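Local coordinates for protein SSD1 (Saccharomyces cerevisiae S288C, PDB 7AM1), which binds untranslated regions of mRNA and represses translation, as a non-enzymatic pseudonuclease of the RNase II family that uses an alternative RNA recognition site, at residues Glu353-Phe358 and Glu445-Ser450; Arg383-Gly386 and Leu390-Gly393; Ser458-Lys463 and Val499-Arg504. All coordinates share one frame; numbering follows the deposited sequence.

Contact 1: residues Glu353-Phe358 and Glu445-Ser450; sequences EYRRNF and ESATLS
Arg355 and Ala447 sit with their CA atoms 8.3 Å apart on chain segments whose touching parts, 355-358 and 447-450, run 77° apart; the two backbones do not pair, and Arg355 bridges the gap. Its CG is swung away from the carbonyl carbon (chi1 -51°), and the chain then runs extended as far as NE, which delivers the guanidinium to strand 446-456. There Ala447 CB sits centrally over one face of the Arg355 guanidinium, 3.7 Å from its plane, an apolar lid on a charged flat group. At the rim, Arg355 NH1 comes to 3.1 Å from Thr448 O, which lies in the guanidinium plane. The clear polar bonds of this group are to residues outside the two segments: NH1 donates to the carbonyl of Ser470, and NH2 forms a salt bridge with Asp398, so this buried charge is probably neutralised locally.

Phe358 makes the second, looser touch. Phe358 CE2 approaches Ser450 OG obliquely at 4.1 Å, while that hydroxyl is hydrogen-bonded to both Ser470 and His395.

All this joins parts of the RNB domain across an intervening strand. In the mixed sheet, strand 462-472 lies between the short edge strand 356-358 and strand 446-456, parallel to the first and antiparallel to the second; Phe358 also meets the rings of Tyr364, His381 and His395, and Leu449 packs on helix 668-681.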
ATOM      1  N   GLU A 353     -17.091  23.010  30.905  1.00 93.15           N
ATOM      2  CA  GLU A 353     -17.675  24.346  30.823  1.00 86.21           C
ATOM      3  C   GLU A 353     -16.953  25.217  29.801  1.00 80.90           C
ATOM      4  O   GLU A 353     -17.584  26.054  29.145  1.00 76.24           O
ATOM      5  CB  GLU A 353     -17.650  25.015  32.199  1.00 87.69           C
ATOM      6  N   TYR A 354     -15.639  25.026  29.643  1.00 83.67           N
ATOM      7  CA  TYR A 354     -14.823  25.872  28.781  1.00 80.76           C
ATOM      8  C   TYR A 354     -14.926  25.524  27.300  1.00 76.42           C
ATOM      9  O   TYR A 354     -14.433  26.294  26.468  1.00 78.25           O
ATOM     10  CB  TYR A 354     -13.355  25.784  29.214  1.00 80.84           C
ATOM     11  N   ARG A 355     -15.535  24.396  26.946  1.00 66.94           N
ATOM     12  CA  ARG A 355     -15.563  23.956  25.558  1.00 60.63           C
ATOM     13  C   ARG A 355     -16.683  24.649  24.795  1.00 58.51           C
ATOM     14  O   ARG A 355     -17.761  24.906  25.341  1.00 60.50           O
ATOM     15  CB  ARG A 355     -15.742  22.439  25.485  1.00 58.55           C
ATOM     16  CG  ARG A 355     -14.767  21.668  26.356  1.00 59.11           C
ATOM     17  CD  ARG A 355     -14.804  20.170  26.077  1.00 59.57           C
ATOM     18  NE  ARG A 355     -13.535  19.540  26.434  1.00 62.13           N
ATOM     19  CZ  ARG A 355     -12.671  19.018  25.567  1.00 63.64           C
ATOM     20  NH1 ARG A 355     -12.926  19.011  24.263  1.00 62.22           N
ATOM     21  NH2 ARG A 355     -11.544  18.485  26.017  1.00 66.12           N
ATOM     22  N   ARG A 356     -16.421  24.961  23.525  1.00 53.89           N
ATOM     23  CA  ARG A 356     -17.477  25.490  22.672  1.00 52.78           C
ATOM     24  C   ARG A 356     -18.557  24.430  22.519  1.00 50.77           C
ATOM     25  O   ARG A 356     -18.275  23.292  22.136  1.00 46.35           O
ATOM     26  CB  ARG A 356     -16.930  25.896  21.304  1.00 53.95           C
ATOM     27  CG  ARG A 356     -17.994  26.489  20.375  1.00 58.15           C
ATOM     28  CD  ARG A 356     -17.383  27.218  19.180  1.00 61.93           C
ATOM     29  NE  ARG A 356     -18.408  27.634  18.222  1.00 65.86           N
ATOM     30  CZ  ARG A 356     -18.159  28.119  17.008  1.00 67.74           C
ATOM     31  NH1 ARG A 356     -16.911  28.260  16.582  1.00 67.04           N
ATOM     32  NH2 ARG A 356     -19.165  28.465  16.217  1.00 69.53           N
ATOM     33  N   ASN A 357     -19.793  24.797  22.832  1.00 56.08           N
ATOM     34  CA  ASN A 357     -20.869  23.825  22.960  1.00 60.46           C
ATOM     35  C   ASN A 357     -21.666  23.754  21.663  1.00 57.96           C
ATOM     36  O   ASN A 357     -22.186  24.770  21.191  1.00 57.68           O
ATOM     37  CB  ASN A 357     -21.778  24.181  24.135  1.00 67.05           C
ATOM     38  CG  ASN A 357     -22.740  23.066  24.469  1.00 70.92           C
ATOM     39  OD1 ASN A 357     -23.655  22.773  23.700  1.00 70.46           O
ATOM     40  ND2 ASN A 357     -22.536  22.429  25.618  1.00 73.80           N
ATOM     41  N   PHE A 358     -21.748  22.554  21.089  1.00 56.13           N
ATOM     42  CA  PHE A 358     -22.550  22.289  19.901  1.00 54.26           C
ATOM     43  C   PHE A 358     -23.661  21.286  20.206  1.00 55.13           C
ATOM     44  O   PHE A 358     -24.057  20.513  19.333  1.00 57.01           O
ATOM     45  CB  PHE A 358     -21.691  21.748  18.751  1.00 50.87           C
ATOM     46  CG  PHE A 358     -20.663  22.714  18.226  1.00 48.72           C
ATOM     47  CD1 PHE A 358     -21.033  23.767  17.402  1.00 48.53           C
ATOM     48  CD2 PHE A 358     -19.318  22.543  18.524  1.00 47.78           C
ATOM     49  CE1 PHE A 358     -20.082  24.650  16.907  1.00 48.47           C
ATOM     50  CE2 PHE A 358     -18.360  23.424  18.037  1.00 47.41           C
ATOM     51  CZ  PHE A 358     -18.738  24.472  17.224  1.00 48.02           C
ATOM     52  N   GLU A 445     -23.248  12.853  24.456  1.00 61.60           N
ATOM     53  CA  GLU A 445     -22.377  14.015  24.522  1.00 64.58           C
ATOM     54  C   GLU A 445     -20.925  13.551  24.517  1.00 61.42           C
ATOM     55  O   GLU A 445     -20.551  12.654  25.278  1.00 63.46           O
ATOM     56  CB  GLU A 445     -22.683  14.827  25.775  1.00 70.61           C
ATOM     57  CG  GLU A 445     -22.234  16.268  25.703  1.00 73.69           C
ATOM     58  CD  GLU A 445     -22.834  17.112  26.811  1.00 77.71           C
ATOM     59  OE1 GLU A 445     -24.076  17.267  26.843  1.00 77.88           O
ATOM     60  OE2 GLU A 445     -22.058  17.606  27.658  1.00 80.40           O
ATOM     61  N   SER A 446     -20.114  14.149  23.643  1.00 54.45           N
ATOM     62  CA  SER A 446     -18.729  13.737  23.467  1.00 50.70           C
ATOM     63  C   SER A 446     -17.818  14.950  23.399  1.00 49.31           C
ATOM     64  O   SER A 446     -18.154  15.955  22.766  1.00 47.56           O
ATOM     65  CB  SER A 446     -18.551  12.904  22.192  1.00 48.24           C
ATOM     66  OG  SER A 446     -19.249  11.679  22.288  1.00 49.87           O
ATOM     67  N   ALA A 447     -16.659  14.844  24.040  1.00 52.79           N
ATOM     68  CA  ALA A 447     -15.632  15.869  23.923  1.00 51.96           C
ATOM     69  C   ALA A 447     -14.929  15.722  22.580  1.00 49.13           C
ATOM     70  O   ALA A 447     -14.557  14.612  22.182  1.00 48.21           O
ATOM     71  CB  ALA A 447     -14.628  15.751  25.067  1.00 53.09           C
ATOM     72  N   THR A 448     -14.738  16.840  21.885  1.00 44.60           N
ATOM     73  CA  THR A 448     -14.196  16.818  20.536  1.00 43.66           C
ATOM     74  C   THR A 448     -13.218  17.971  20.357  1.00 43.53           C
ATOM     75  O   THR A 448     -13.137  18.885  21.180  1.00 45.21           O
ATOM     76  CB  THR A 448     -15.315  16.892  19.481  1.00 44.30           C
ATOM     77  OG1 THR A 448     -16.241  17.928  19.832  1.00 45.47           O
ATOM     78  CG2 THR A 448     -16.067  15.567  19.380  1.00 45.69           C
ATOM     79  N   LEU A 449     -12.435  17.889  19.288  1.00 44.53           N
ATOM     80  CA  LEU A 449     -11.654  19.006  18.774  1.00 45.06           C
ATOM     81  C   LEU A 449     -12.244  19.369  17.420  1.00 44.98           C
ATOM     82  O   LEU A 449     -12.422  18.493  16.566  1.00 45.18           O
ATOM     83  CB  LEU A 449     -10.171  18.644  18.642  1.00 45.04           C
ATOM     84  CG  LEU A 449      -9.418  18.245  19.918  1.00 44.66           C
ATOM     85  CD1 LEU A 449      -7.954  17.904  19.616  1.00 45.21           C
ATOM     86  CD2 LEU A 449      -9.494  19.340  20.974  1.00 44.13           C
ATOM     87  N   SER A 450     -12.566  20.642  17.225  1.00 42.73           N
ATOM     88  CA  SER A 450     -13.336  21.054  16.062  1.00 41.51           C
ATOM     89  C   SER A 450     -12.578  22.075  15.232  1.00 42.31           C
ATOM     90  O   SER A 450     -11.859  22.925  15.768  1.00 43.49           O
ATOM     91  CB  SER A 450     -14.685  21.642  16.480  1.00 42.01           C
ATOM     92  OG  SER A 450     -15.467  20.685  17.172  1.00 42.99           O
TER

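Contact 2: residues Arg383-Gly386 and Leu390-Gly393; sequences RNNG and LELG
Arg383 and Glu391 form a hydrogen-bonded pair near the turn of the antiparallel beta hairpin made by strands 378-384 and 389-397. Two backbone bonds close it: Arg383 N donates to Glu391 O at 2.9 Å, and Glu391 N returns to Arg383 O at 2.8 Å. That second carbonyl also receives a CA-H...O contact from Leu390.

Apolar contact belongs to the next, non-hydrogen-bonded pair, Asn384 with Leu390. The leucine's CD2 branch lies 3.9 Å from the CA of Asn384 and also brushes the side-chain amide.

Beside the Arg383-Glu391 pair, the amide of the turn residue Asn385 packs on the methylene of Glu391. It crosses the glutamate chain at about a right angle, Asn385 ND2 lying 3.7 Å from Glu391 CB, with amide and carboxylate planes 72° apart. The carboxylate is hydrogen-bonded through OE2 to His381, while Arg383 turns its NH2 to a salt bridge with Glu363.

The chain leaves the first strand through an Asx turn: with its CG anti to the backbone N (chi1 -180°), Asn384 OD1 accepts from Gly386 N at 2.8 Å, the donor standing 46° out of the side-chain carbonyl plane.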
ATOM      1  N   ARG A 383     -24.367  24.786   8.524  1.00 48.79           N
ATOM      2  CA  ARG A 383     -25.363  25.683   9.085  1.00 51.47           C
ATOM      3  C   ARG A 383     -25.336  26.968   8.282  1.00 52.36           C
ATOM      4  O   ARG A 383     -24.268  27.435   7.879  1.00 52.63           O
ATOM      5  CB  ARG A 383     -25.083  25.919  10.579  1.00 53.41           C
ATOM      6  CG  ARG A 383     -26.031  26.852  11.309  1.00 57.36           C
ATOM      7  CD  ARG A 383     -25.674  26.870  12.798  1.00 59.45           C
ATOM      8  NE  ARG A 383     -26.479  27.809  13.573  1.00 63.40           N
ATOM      9  CZ  ARG A 383     -26.164  29.081  13.785  1.00 66.50           C
ATOM     10  NH1 ARG A 383     -25.049  29.590  13.278  1.00 68.33           N
ATOM     11  NH2 ARG A 383     -26.967  29.843  14.510  1.00 67.89           N
ATOM     12  N   ASN A 384     -26.518  27.506   8.010  1.00 51.86           N
ATOM     13  CA  ASN A 384     -26.648  28.820   7.399  1.00 51.95           C
ATOM     14  C   ASN A 384     -26.617  29.855   8.514  1.00 54.56           C
ATOM     15  O   ASN A 384     -27.478  29.843   9.400  1.00 55.21           O
ATOM     16  CB  ASN A 384     -27.937  28.896   6.586  1.00 52.13           C
ATOM     17  CG  ASN A 384     -28.131  30.235   5.916  1.00 54.26           C
ATOM     18  OD1 ASN A 384     -27.323  31.149   6.078  1.00 55.09           O
ATOM     19  ND2 ASN A 384     -29.205  30.354   5.141  1.00 54.97           N
ATOM     20  N   ASN A 385     -25.612  30.734   8.482  1.00 55.84           N
ATOM     21  CA  ASN A 385     -25.466  31.751   9.516  1.00 62.06           C
ATOM     22  C   ASN A 385     -26.374  32.952   9.300  1.00 68.69           C
ATOM     23  O   ASN A 385     -26.534  33.756  10.224  1.00 68.30           O
ATOM     24  CB  ASN A 385     -24.014  32.227   9.591  1.00 61.91           C
ATOM     25  CG  ASN A 385     -23.100  31.195  10.200  1.00 61.71           C
ATOM     26  OD1 ASN A 385     -23.527  30.373  11.012  1.00 61.98           O
ATOM     27  ND2 ASN A 385     -21.832  31.225   9.808  1.00 61.86           N
ATOM     28  N   GLY A 386     -26.961  33.098   8.114  1.00 77.02           N
ATOM     29  CA  GLY A 386     -27.941  34.131   7.868  1.00 84.65           C
ATOM     30  C   GLY A 386     -27.399  35.460   7.385  1.00 88.73           C
ATOM     31  O   GLY A 386     -28.197  36.338   7.034  1.00 93.13           O
ATOM     32  N   LEU A 390     -22.123  30.631   5.236  1.00 54.46           N
ATOM     33  CA  LEU A 390     -22.413  29.301   5.745  1.00 53.60           C
ATOM     34  C   LEU A 390     -21.317  28.893   6.721  1.00 49.98           C
ATOM     35  O   LEU A 390     -20.268  29.535   6.825  1.00 50.99           O
ATOM     36  CB  LEU A 390     -22.512  28.277   4.609  1.00 56.91           C
ATOM     37  CG  LEU A 390     -23.471  28.575   3.459  1.00 62.18           C
ATOM     38  CD1 LEU A 390     -23.422  27.453   2.427  1.00 63.44           C
ATOM     39  CD2 LEU A 390     -24.888  28.770   3.974  1.00 64.22           C
ATOM     40  N   GLU A 391     -21.569  27.804   7.434  1.00 46.23           N
ATOM     41  CA  GLU A 391     -20.623  27.269   8.402  1.00 45.99           C
ATOM     42  C   GLU A 391     -20.512  25.765   8.212  1.00 44.85           C
ATOM     43  O   GLU A 391     -21.526  25.063   8.203  1.00 46.13           O
ATOM     44  CB  GLU A 391     -21.071  27.598   9.827  1.00 48.39           C
ATOM     45  CG  GLU A 391     -20.297  26.900  10.910  1.00 49.95           C
ATOM     46  CD  GLU A 391     -20.659  27.418  12.283  1.00 52.71           C
ATOM     47  OE1 GLU A 391     -20.486  28.633  12.519  1.00 54.87           O
ATOM     48  OE2 GLU A 391     -21.122  26.618  13.121  1.00 53.18           O
ATOM     49  N   LEU A 392     -19.286  25.281   8.043  1.00 43.72           N
ATOM     50  CA  LEU A 392     -18.992  23.852   8.031  1.00 42.80           C
ATOM     51  C   LEU A 392     -18.204  23.539   9.298  1.00 42.00           C
ATOM     52  O   LEU A 392     -17.066  23.998   9.454  1.00 42.02           O
ATOM     53  CB  LEU A 392     -18.205  23.446   6.790  1.00 43.15           C
ATOM     54  CG  LEU A 392     -17.872  21.952   6.734  1.00 42.89           C
ATOM     55  CD1 LEU A 392     -19.105  21.152   6.346  1.00 41.75           C
ATOM     56  CD2 LEU A 392     -16.710  21.673   5.796  1.00 44.43           C
ATOM     57  N   GLY A 393     -18.814  22.789  10.212  1.00 41.47           N
ATOM     58  CA  GLY A 393     -18.143  22.349  11.425  1.00 41.05           C
ATOM     59  C   GLY A 393     -17.613  20.945  11.259  1.00 40.83           C
ATOM     60  O   GLY A 393     -18.326  20.046  10.803  1.00 41.66           O
TER

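Contact 3: residues Ser458-Lys463 and Val499-Arg504; sequences STLRIK and VQEIAR
Leu460 lays its CD1 methyl against the aliphatic part of Glu501, 3.6 Å from CG, and against the start of the next residue on the same helix. With CG turned opposite the carbonyl carbon (chi1 -63°) and the outer branch extended, that one methyl does all the close touching; Leu460 CD1 lies 4.0 Å from Ile502 CA and 4.1 Å from Ile502 CG1. The overlap is small and apolar, a single leucine branch set on the side of a helical turn, and no hydrogen bond crosses between the segments.

Glu501 meets Leu460 with its CG methylene alone, while its carboxylate is turned to Arg504. The chain leaves CB with CG anti to the backbone N and then bends at chi2 (54°), bringing the acid to the arginine one turn further along the helix. The grip is side-on: Arg504 NH2 makes a salt bridge to Glu501 OE1 at 3.0 Å, using the syn lone pair, while NE donates to both OE1 and OE2. The guanidinium plane holds both oxygens closely, and NH1 is bound to the carbonyls of Pro514 and Ala516, so one carboxylate and two backbone carbonyls together hold the guanidinium in its rotation.

On the other side, Leu460 is presented by a turn with left-handed backbone angles (phi 63°). An ST turn spans it, Thr459 OG1 accepting from Arg461 N at 3.3 Å.

Within the RNB domain, the loop between strands 446-456 and 462-472 rests on helix 495-510, where Leu460 also touches Ser505. Ile502 packs on Val382 and Leu455 of the sheet, and the helix's Val499, Gln500 and Ala503 rest on helix 544-568.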
ATOM      1  N   SER A 458     -22.228  32.085  -1.444  1.00 67.23           N
ATOM      2  CA  SER A 458     -22.362  32.015  -2.894  1.00 70.69           C
ATOM      3  C   SER A 458     -21.160  31.400  -3.589  1.00 68.19           C
ATOM      4  O   SER A 458     -21.333  30.619  -4.527  1.00 69.86           O
ATOM      5  CB  SER A 458     -22.614  33.412  -3.469  1.00 76.99           C
ATOM      6  OG  SER A 458     -23.839  33.935  -2.986  1.00 80.61           O
ATOM      7  N   THR A 459     -19.944  31.757  -3.168  1.00 62.62           N
ATOM      8  CA  THR A 459     -18.719  31.214  -3.737  1.00 59.32           C
ATOM      9  C   THR A 459     -18.126  30.083  -2.909  1.00 56.90           C
ATOM     10  O   THR A 459     -17.245  29.373  -3.403  1.00 57.11           O
ATOM     11  CB  THR A 459     -17.664  32.317  -3.878  1.00 58.94           C
ATOM     12  OG1 THR A 459     -17.253  32.750  -2.575  1.00 57.41           O
ATOM     13  CG2 THR A 459     -18.224  33.498  -4.655  1.00 61.75           C
ATOM     14  N   LEU A 460     -18.570  29.917  -1.664  1.00 55.48           N
ATOM     15  CA  LEU A 460     -18.020  28.944  -0.722  1.00 53.08           C
ATOM     16  C   LEU A 460     -16.556  29.209  -0.381  1.00 54.52           C
ATOM     17  O   LEU A 460     -15.878  28.337   0.172  1.00 54.00           O
ATOM     18  CB  LEU A 460     -18.190  27.516  -1.251  1.00 48.96           C
ATOM     19  CG  LEU A 460     -19.644  27.065  -1.431  1.00 49.55           C
ATOM     20  CD1 LEU A 460     -19.684  25.590  -1.831  1.00 49.08           C
ATOM     21  CD2 LEU A 460     -20.486  27.317  -0.179  1.00 49.57           C
ATOM     22  N   ARG A 461     -16.045  30.400  -0.680  1.00 57.02           N
ATOM     23  CA  ARG A 461     -14.705  30.754  -0.230  1.00 56.82           C
ATOM     24  C   ARG A 461     -14.685  30.811   1.293  1.00 55.08           C
ATOM     25  O   ARG A 461     -15.660  31.224   1.925  1.00 54.15           O
ATOM     26  CB  ARG A 461     -14.280  32.099  -0.817  1.00 58.94           C
ATOM     27  N   ILE A 462     -13.571  30.393   1.885  1.00 54.06           N
ATOM     28  CA  ILE A 462     -13.457  30.374   3.340  1.00 53.47           C
ATOM     29  C   ILE A 462     -13.200  31.798   3.820  1.00 54.92           C
ATOM     30  O   ILE A 462     -12.192  32.413   3.459  1.00 55.24           O
ATOM     31  CB  ILE A 462     -12.348  29.423   3.811  1.00 52.81           C
ATOM     32  CG1 ILE A 462     -12.645  27.982   3.383  1.00 53.55           C
ATOM     33  CG2 ILE A 462     -12.197  29.491   5.331  1.00 51.35           C
ATOM     34  CD1 ILE A 462     -11.403  27.126   3.226  1.00 53.94           C
ATOM     35  N   LYS A 463     -14.127  32.330   4.619  1.00 57.52           N
ATOM     36  CA  LYS A 463     -13.982  33.663   5.186  1.00 61.95           C
ATOM     37  C   LYS A 463     -13.201  33.662   6.493  1.00 62.84           C
ATOM     38  O   LYS A 463     -12.487  34.633   6.781  1.00 65.21           O
ATOM     39  CB  LYS A 463     -15.365  34.283   5.433  1.00 64.88           C
ATOM     40  CG  LYS A 463     -16.164  34.576   4.168  1.00 66.83           C
ATOM     41  N   VAL A 499     -23.019  19.604   1.608  1.00 45.92           N
ATOM     42  CA  VAL A 499     -21.744  19.070   2.071  1.00 45.41           C
ATOM     43  C   VAL A 499     -20.893  18.635   0.888  1.00 42.98           C
ATOM     44  O   VAL A 499     -19.686  18.904   0.839  1.00 40.54           O
ATOM     45  CB  VAL A 499     -21.971  17.904   3.051  1.00 46.77           C
ATOM     46  CG1 VAL A 499     -20.649  17.266   3.422  1.00 46.99           C
ATOM     47  CG2 VAL A 499     -22.692  18.381   4.297  1.00 47.45           C
ATOM     48  N   GLN A 500     -21.508  17.965  -0.090  1.00 43.80           N
ATOM     49  CA  GLN A 500     -20.763  17.532  -1.267  1.00 43.17           C
ATOM     50  C   GLN A 500     -20.193  18.728  -2.018  1.00 43.18           C
ATOM     51  O   GLN A 500     -19.021  18.728  -2.407  1.00 43.14           O
ATOM     52  CB  GLN A 500     -21.656  16.696  -2.186  1.00 44.03           C
ATOM     53  CG  GLN A 500     -21.039  16.423  -3.554  1.00 45.28           C
ATOM     54  CD  GLN A 500     -21.851  15.458  -4.394  1.00 47.39           C
ATOM     55  OE1 GLN A 500     -22.841  14.888  -3.933  1.00 47.30           O
ATOM     56  NE2 GLN A 500     -21.431  15.264  -5.638  1.00 49.15           N
ATOM     57  N   GLU A 501     -21.002  19.770  -2.218  1.00 44.42           N
ATOM     58  CA  GLU A 501     -20.509  20.922  -2.962  1.00 46.81           C
ATOM     59  C   GLU A 501     -19.401  21.631  -2.197  1.00 45.02           C
ATOM     60  O   GLU A 501     -18.473  22.169  -2.813  1.00 45.71           O
ATOM     61  CB  GLU A 501     -21.651  21.885  -3.283  1.00 53.38           C
ATOM     62  CG  GLU A 501     -21.193  23.153  -3.993  1.00 59.72           C
ATOM     63  CD  GLU A 501     -20.382  22.874  -5.250  1.00 64.62           C
ATOM     64  OE1 GLU A 501     -19.495  23.693  -5.577  1.00 66.48           O
ATOM     65  OE2 GLU A 501     -20.617  21.832  -5.900  1.00 66.10           O
ATOM     66  N   ILE A 502     -19.470  21.643  -0.865  1.00 43.52           N
ATOM     67  CA  ILE A 502     -18.375  22.198  -0.077  1.00 41.85           C
ATOM     68  C   ILE A 502     -17.118  21.353  -0.251  1.00 41.47           C
ATOM     69  O   ILE A 502     -16.030  21.876  -0.511  1.00 41.43           O
ATOM     70  CB  ILE A 502     -18.779  22.307   1.405  1.00 41.60           C
ATOM     71  CG1 ILE A 502     -19.874  23.358   1.580  1.00 42.44           C
ATOM     72  CG2 ILE A 502     -17.564  22.651   2.265  1.00 41.43           C
ATOM     73  CD1 ILE A 502     -20.526  23.326   2.944  1.00 42.81           C
ATOM     74  N   ALA A 503     -17.252  20.031  -0.127  1.00 41.02           N
ATOM     75  CA  ALA A 503     -16.109  19.158  -0.366  1.00 39.13           C
ATOM     76  C   ALA A 503     -15.537  19.382  -1.759  1.00 40.37           C
ATOM     77  O   ALA A 503     -14.314  19.425  -1.935  1.00 40.39           O
ATOM     78  CB  ALA A 503     -16.511  17.696  -0.182  1.00 36.33           C
ATOM     79  N   ARG A 504     -16.409  19.524  -2.763  1.00 40.95           N
ATOM     80  CA  ARG A 504     -15.940  19.742  -4.129  1.00 42.33           C
ATOM     81  C   ARG A 504     -15.156  21.044  -4.243  1.00 43.30           C
ATOM     82  O   ARG A 504     -14.154  21.111  -4.966  1.00 43.40           O
ATOM     83  CB  ARG A 504     -17.124  19.760  -5.102  1.00 45.00           C
ATOM     84  CG  ARG A 504     -16.724  19.654  -6.576  1.00 49.25           C
ATOM     85  CD  ARG A 504     -17.764  20.280  -7.508  1.00 55.97           C
ATOM     86  NE  ARG A 504     -17.858  21.723  -7.291  1.00 62.31           N
ATOM     87  CZ  ARG A 504     -17.016  22.623  -7.800  1.00 66.54           C
ATOM     88  NH1 ARG A 504     -16.011  22.241  -8.580  1.00 67.11           N
ATOM     89  NH2 ARG A 504     -17.183  23.912  -7.529  1.00 68.57           N
TER

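In the fold
All three contacts lie in the RNB domain and reach one mixed sheet. Along the chain, contact 2 is nested in the loop closed by contact 1, and contact 3 follows in series. Contacts 2 and 3 are close, centres about 11 Å apart, touching where Leu392 CD2 meets Ile502 CG2 at 3.8 Å and Leu390 packs on Leu460; helix 495-510 thus covers the face of the hairpin that carries Leu392. The centre of contact 1 lies about 18 Å from that of contact 2 and about 24 Å from that of contact 3, reaching the former through a weak, long ion pair between Arg356 and Glu391. Together they join an edge strand and a hairpin within one sheet of this pseudonuclease and set a helix against it.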